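Local coordinates for putative uncharacterized protein (Chaetomium thermophilum, PDB 4XRI), which probably serves as a nuclear import receptor of the importin-beta family, a flexible HEAT-repeat solenoid likely to bind a small Ran-type GTPase, at residues N176-H181 with L214-N219. The protein carries 2 engineered substitutions. Residues are numbered along the deposited sequence; the frame is centred on the assembly and turned at random.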
# COMPACT_ATOMS: atom_id res chain seq x y z
N ASN A 176 26.23 -4.01 16.31
CA ASN A 176 27.24 -4.92 16.85
C ASN A 176 28.40 -4.17 17.49
O ASN A 176 28.95 -4.61 18.49
CB ASN A 176 27.76 -5.84 15.75
CG ASN A 176 28.76 -6.85 16.27
OD1 ASN A 176 28.59 -7.43 17.34
ND2 ASN A 176 29.83 -7.06 15.51
N SER A 177 28.76 -3.03 16.91
CA SER A 177 29.85 -2.21 17.44
C SER A 177 29.44 -1.55 18.76
O SER A 177 30.30 -1.15 19.55
CB SER A 177 30.28 -1.15 16.43
OG SER A 177 29.36 -0.07 16.39
N LEU A 178 28.14 -1.43 18.98
CA LEU A 178 27.62 -0.78 20.18
C LEU A 178 27.43 -1.76 21.33
O LEU A 178 27.25 -1.34 22.48
CB LEU A 178 26.28 -0.09 19.88
CG LEU A 178 26.25 1.13 18.97
CD1 LEU A 178 24.80 1.52 18.68
CD2 LEU A 178 27.01 2.28 19.61
N VAL A 179 27.48 -3.05 21.01
CA VAL A 179 27.12 -4.13 21.93
C VAL A 179 27.74 -4.00 23.32
O VAL A 179 27.07 -4.21 24.33
CB VAL A 179 27.52 -5.50 21.34
CG1 VAL A 179 27.67 -6.56 22.43
CG2 VAL A 179 26.50 -5.95 20.31
N GLY A 180 29.01 -3.63 23.36
CA GLY A 180 29.73 -3.51 24.62
C GLY A 180 29.30 -2.34 25.48
O GLY A 180 29.58 -2.32 26.68
N HIS A 181 28.63 -1.37 24.88
CA HIS A 181 28.20 -0.17 25.61
C HIS A 181 26.74 -0.26 26.06
O HIS A 181 26.19 0.71 26.57
CB HIS A 181 28.37 1.08 24.74
CG HIS A 181 29.80 1.40 24.42
ND1 HIS A 181 30.64 2.03 25.32
CD2 HIS A 181 30.53 1.20 23.30
CE1 HIS A 181 31.83 2.19 24.76
NE2 HIS A 181 31.78 1.70 23.53
N LEU A 214 14.98 1.51 21.64
CA LEU A 214 14.27 0.33 22.13
C LEU A 214 14.78 -0.98 21.55
O LEU A 214 15.04 -1.93 22.29
CB LEU A 214 12.78 0.47 21.83
CG LEU A 214 12.01 1.25 22.90
CD1 LEU A 214 10.54 1.37 22.52
CD2 LEU A 214 12.16 0.57 24.25
N GLU A 215 14.92 -1.04 20.23
CA GLU A 215 15.41 -2.24 19.56
C GLU A 215 16.79 -2.63 20.09
O GLU A 215 17.08 -3.82 20.27
CB GLU A 215 15.46 -2.03 18.05
CG GLU A 215 14.11 -1.80 17.41
CD GLU A 215 14.13 -1.95 15.90
OE1 GLU A 215 15.24 -2.04 15.32
OE2 GLU A 215 13.04 -1.98 15.28
N PHE A 216 17.63 -1.64 20.36
CA PHE A 216 18.98 -1.91 20.83
C PHE A 216 19.06 -2.17 22.34
O PHE A 216 19.39 -3.28 22.75
CB PHE A 216 19.92 -0.75 20.47
CG PHE A 216 21.28 -0.86 21.09
CD1 PHE A 216 22.22 -1.74 20.58
CD2 PHE A 216 21.63 -0.08 22.18
CE1 PHE A 216 23.48 -1.84 21.16
CE2 PHE A 216 22.88 -0.18 22.76
CZ PHE A 216 23.81 -1.06 22.25
N VAL A 217 18.77 -1.15 23.15
CA VAL A 217 19.08 -1.21 24.58
C VAL A 217 18.30 -2.28 25.34
O VAL A 217 18.79 -2.82 26.34
CB VAL A 217 18.84 0.14 25.28
CG1 VAL A 217 19.75 1.22 24.72
CG2 VAL A 217 17.38 0.56 25.19
N GLY A 218 17.10 -2.60 24.88
CA GLY A 218 16.27 -3.56 25.57
C GLY A 218 16.80 -4.98 25.43
O GLY A 218 16.32 -5.89 26.11
N ASN A 219 17.81 -5.13 24.58
CA ASN A 219 18.27 -6.44 24.12
C ASN A 219 17.08 -7.31 23.79
O ASN A 219 16.96 -8.44 24.25
CB ASN A 219 19.16 -7.12 25.17
CG ASN A 219 19.94 -8.28 24.59
OD1 ASN A 219 19.97 -8.48 23.37
ND2 ASN A 219 20.58 -9.06 25.46
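Phe-216 meets Leu-178 across this contact almost alone, a worked example of how one aromatic side chain can close the gap between two short helices of a helical solenoid. From CB, which points toward residues 176-181, the chain leaves with CG anti to the backbone N (chi1 172°), and this sends the ring straight out from helix 214-217. The inner ring carbons carry it outward, with Leu-178 CD1 lying over one face, 4.4 Å from Phe-216 CE1. Contact tightens at the far end: CE1 stands 3.5 Å from Leu-178 CB, and the neighbouring CZ is nearly as close. At the ring edge, CE1 is also 4.2 Å from Val-179 N. The tip, CZ, comes to 3.5 Å from Leu-178 O, with its C-H directed roughly at that oxygen. The carbonyl already accepts a hydrogen bond from His-181 N (2.8 Å), part of the turn that leads from helix 172-178 to the N-cap of helix 182-193, so the aromatic tip rests against a group held within the turn. No hydrogen bond crosses between the segments; the grip is van der Waals packing. Cutting Phe-216 back to an alanine is likely to open a gap beside Leu-178 CB and leave the Leu-178 carbonyl without the aromatic C-H resting on it. Alongside, a salt bridge from Glu-215 to Arg-175 ties the same two helices together. Among its neighbours the ring also touches Cys-167 of helix 153-168 and Ser-182 and Ile-185 of helix 182-193, while Leu-178 reaches back to Ile-166; the phenyl group of helix 214-217 is thus wedged where three successive helices, 153-168, 172-178 and 182-193, come together in this all-helical HEAT-repeat fold.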